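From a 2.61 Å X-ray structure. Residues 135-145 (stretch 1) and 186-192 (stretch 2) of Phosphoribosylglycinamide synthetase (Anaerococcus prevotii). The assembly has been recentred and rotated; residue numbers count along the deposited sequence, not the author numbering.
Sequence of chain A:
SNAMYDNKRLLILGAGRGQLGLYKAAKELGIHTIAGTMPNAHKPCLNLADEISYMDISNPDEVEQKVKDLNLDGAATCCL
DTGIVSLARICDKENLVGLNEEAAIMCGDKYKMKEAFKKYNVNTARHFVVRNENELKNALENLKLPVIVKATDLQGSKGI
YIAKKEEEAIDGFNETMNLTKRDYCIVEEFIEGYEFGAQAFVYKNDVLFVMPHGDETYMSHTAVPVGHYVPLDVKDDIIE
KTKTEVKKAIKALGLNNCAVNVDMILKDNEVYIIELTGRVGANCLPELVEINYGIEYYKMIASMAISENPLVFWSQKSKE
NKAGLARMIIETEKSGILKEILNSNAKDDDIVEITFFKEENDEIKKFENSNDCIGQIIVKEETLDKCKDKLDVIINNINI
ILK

Stretch 1, residues 135-145: ELKNALENLKL
Stretch 2, residues 186-192: IVEEFIE

Stretch 1 opens inside a helix already under way at Glu-135, with 2.8 Å hydrogen bonds from Ala-139 N to Glu-135 O and from Leu-140 N to Leu-136 O, then extends at Leu-143 (phi/psi -138/138) and Lys-144 (-93/138). Strand 186-189 runs beside the helix at 20° between N-to-C directions, the axes 9.6 Å apart at closest. CA atoms pair Leu-136 with Val-187 (7.3 Å) and Lys-144 with Glu-189 (6.1 Å); 418 Å² is buried in all.

Val-187 (chi1 63°, p) is the central bump, its CB directed toward stretch 1. Four side chains line its hollow: Leu-136 (t, p) brings CD1 to 3.7 Å from Val-187 CB, Ala-139 CB lies 3.9 Å from Val-187 CG1, Leu-140 (m, t) sets CD2 4.0 Å from Val-187 CG2, and Leu-143 CD2 is 4.0 Å from Val-187 CG1. The small methyl of Ala-139 suits a position facing the strand; Leu-136 and Leu-140 start sideways and bring their ends in, whereas Leu-143 points toward the strand.

Leu-143, chi1 off-well at -127°, also packs CG 3.6 Å from Glu-189 CG, an aliphatic contact. Glu-189 (m, t) extends its carboxylate to the backbone: Lys-144 N donates to Glu-189 OE1 at 3.1 Å and 165°. Lys-144 (p, t, t, chi4 -94°) runs largely extended toward Ile-191, bending at chi4, placing NZ 3.6 Å from Glu-189 OE1, a long salt bridge, and 3.5 Å from Ile-191 CD1 (m, m).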

# COMPACT_ATOMS: atom_id res chain seq x y z
N GLU A 135 -3.24 -6.48 -35.61
CA GLU A 135 -3.85 -6.60 -34.27
C GLU A 135 -3.72 -5.25 -33.48
O GLU A 135 -4.56 -4.98 -32.63
CB GLU A 135 -3.24 -7.77 -33.47
CG GLU A 135 -3.82 -9.16 -33.71
CD GLU A 135 -3.10 -10.26 -32.94
OE1 GLU A 135 -2.88 -10.09 -31.71
OE2 GLU A 135 -2.74 -11.28 -33.57
N LEU A 136 -2.68 -4.41 -33.78
CA LEU A 136 -2.44 -3.11 -33.14
C LEU A 136 -3.60 -2.16 -33.42
O LEU A 136 -4.20 -1.63 -32.49
CB LEU A 136 -1.10 -2.47 -33.63
CG LEU A 136 -0.60 -1.20 -32.87
CD1 LEU A 136 -0.49 -1.46 -31.37
CD2 LEU A 136 0.76 -0.71 -33.39
N LYS A 137 -3.94 -2.00 -34.70
CA LYS A 137 -5.03 -1.13 -35.15
C LYS A 137 -6.40 -1.70 -34.69
O LYS A 137 -7.29 -0.93 -34.32
CB LYS A 137 -4.98 -0.97 -36.67
CG LYS A 137 -3.71 -0.26 -37.17
CD LYS A 137 -3.22 -0.77 -38.53
CE LYS A 137 -1.85 -0.23 -38.88
NZ LYS A 137 -1.30 -0.84 -40.13
N ASN A 138 -6.56 -3.05 -34.68
CA ASN A 138 -7.78 -3.71 -34.17
C ASN A 138 -7.96 -3.33 -32.70
O ASN A 138 -9.05 -2.94 -32.28
CB ASN A 138 -7.70 -5.23 -34.32
CG ASN A 138 -8.79 -6.01 -33.61
OD1 ASN A 138 -9.94 -5.57 -33.50
ND2 ASN A 138 -8.45 -7.21 -33.13
N ALA A 139 -6.85 -3.44 -31.93
CA ALA A 139 -6.80 -3.08 -30.52
C ALA A 139 -7.08 -1.58 -30.32
O ALA A 139 -7.77 -1.25 -29.35
CB ALA A 139 -5.44 -3.44 -29.92
N LEU A 140 -6.56 -0.67 -31.22
CA LEU A 140 -6.74 0.80 -31.17
C LEU A 140 -8.22 1.30 -31.33
O LEU A 140 -8.51 2.44 -30.95
CB LEU A 140 -5.91 1.53 -32.26
CG LEU A 140 -4.38 1.50 -32.20
CD1 LEU A 140 -3.80 2.74 -32.83
CD2 LEU A 140 -3.86 1.31 -30.80
N GLU A 141 -9.12 0.47 -31.92
CA GLU A 141 -10.52 0.86 -32.08
C GLU A 141 -11.25 0.79 -30.73
O GLU A 141 -12.19 1.58 -30.52
CB GLU A 141 -11.23 0.02 -33.17
CG GLU A 141 -12.06 -1.17 -32.71
CD GLU A 141 -12.67 -1.92 -33.88
OE1 GLU A 141 -13.89 -1.75 -34.12
OE2 GLU A 141 -11.92 -2.63 -34.58
N ASN A 142 -10.81 -0.11 -29.82
CA ASN A 142 -11.37 -0.25 -28.46
C ASN A 142 -10.46 0.41 -27.39
O ASN A 142 -10.57 0.07 -26.20
CB ASN A 142 -11.57 -1.74 -28.13
CG ASN A 142 -12.38 -2.49 -29.18
OD1 ASN A 142 -11.85 -3.32 -29.93
ND2 ASN A 142 -13.67 -2.20 -29.25
N LEU A 143 -9.60 1.37 -27.80
CA LEU A 143 -8.63 2.03 -26.92
C LEU A 143 -8.58 3.54 -27.22
O LEU A 143 -8.53 3.93 -28.40
CB LEU A 143 -7.21 1.41 -27.19
CG LEU A 143 -6.34 0.85 -26.02
CD1 LEU A 143 -7.11 -0.14 -25.12
CD2 LEU A 143 -5.12 0.19 -26.57
N LYS A 144 -8.51 4.38 -26.16
CA LYS A 144 -8.38 5.83 -26.31
C LYS A 144 -6.89 6.23 -26.28
O LYS A 144 -6.12 5.69 -25.47
CB LYS A 144 -9.22 6.60 -25.24
CG LYS A 144 -8.53 6.96 -23.90
CD LYS A 144 -9.51 7.60 -22.88
CE LYS A 144 -9.08 7.44 -21.44
NZ LYS A 144 -9.70 6.25 -20.79
N LEU A 145 -6.49 7.16 -27.17
CA LEU A 145 -5.13 7.71 -27.20
C LEU A 145 -4.96 8.69 -26.03
O LEU A 145 -5.96 9.23 -25.57
CB LEU A 145 -4.83 8.43 -28.54
CG LEU A 145 -4.26 7.56 -29.65
CD1 LEU A 145 -5.26 6.49 -30.08
CD2 LEU A 145 -3.83 8.42 -30.82
N ILE A 186 2.41 -5.12 -25.59
CA ILE A 186 1.23 -4.65 -24.91
C ILE A 186 1.05 -3.22 -25.36
O ILE A 186 1.99 -2.42 -25.34
CB ILE A 186 1.24 -4.84 -23.36
CG1 ILE A 186 0.92 -6.33 -23.05
CG2 ILE A 186 0.18 -3.96 -22.66
CD1 ILE A 186 1.17 -6.77 -21.66
N VAL A 187 -0.13 -2.96 -25.90
CA VAL A 187 -0.55 -1.60 -26.23
C VAL A 187 -1.57 -1.27 -25.14
O VAL A 187 -2.53 -2.03 -24.92
CB VAL A 187 -1.05 -1.38 -27.69
CG1 VAL A 187 -2.31 -2.19 -28.01
CG2 VAL A 187 -1.29 0.10 -27.94
N GLU A 188 -1.28 -0.25 -24.36
CA GLU A 188 -2.15 0.11 -23.23
C GLU A 188 -2.47 1.58 -23.25
O GLU A 188 -1.61 2.40 -23.57
CB GLU A 188 -1.46 -0.26 -21.90
CG GLU A 188 -2.31 -0.05 -20.68
CD GLU A 188 -1.68 -0.52 -19.39
OE1 GLU A 188 -0.77 0.19 -18.90
OE2 GLU A 188 -2.14 -1.54 -18.85
N GLU A 189 -3.69 1.92 -22.82
CA GLU A 189 -4.11 3.32 -22.69
C GLU A 189 -3.20 4.05 -21.73
O GLU A 189 -2.89 3.53 -20.64
CB GLU A 189 -5.54 3.43 -22.15
CG GLU A 189 -6.63 2.91 -23.07
CD GLU A 189 -8.01 3.09 -22.47
OE1 GLU A 189 -8.90 3.64 -23.16
OE2 GLU A 189 -8.21 2.65 -21.32
N PHE A 190 -2.76 5.23 -22.12
CA PHE A 190 -1.93 6.06 -21.28
C PHE A 190 -2.85 7.08 -20.61
O PHE A 190 -3.45 7.91 -21.29
CB PHE A 190 -0.81 6.72 -22.09
CG PHE A 190 0.21 7.44 -21.23
CD1 PHE A 190 0.80 6.82 -20.14
CD2 PHE A 190 0.55 8.76 -21.50
CE1 PHE A 190 1.68 7.51 -19.32
CE2 PHE A 190 1.46 9.44 -20.69
CZ PHE A 190 2.02 8.81 -19.60
N ILE A 191 -3.04 6.93 -19.29
CA ILE A 191 -3.91 7.79 -18.48
C ILE A 191 -3.01 8.73 -17.74
O ILE A 191 -2.22 8.30 -16.91
CB ILE A 191 -4.81 6.95 -17.53
CG1 ILE A 191 -5.53 5.79 -18.25
CG2 ILE A 191 -5.81 7.84 -16.82
CD1 ILE A 191 -6.59 6.22 -19.26
N GLU A 192 -3.05 9.98 -18.07
CA GLU A 192 -2.21 10.96 -17.41
C GLU A 192 -3.19 11.89 -16.68
O GLU A 192 -4.19 12.30 -17.27
CB GLU A 192 -1.23 11.66 -18.41
CG GLU A 192 -1.80 12.44 -19.59
CD GLU A 192 -2.39 11.68 -20.77
OE1 GLU A 192 -2.15 12.15 -21.91
OE2 GLU A 192 -3.18 10.73 -20.57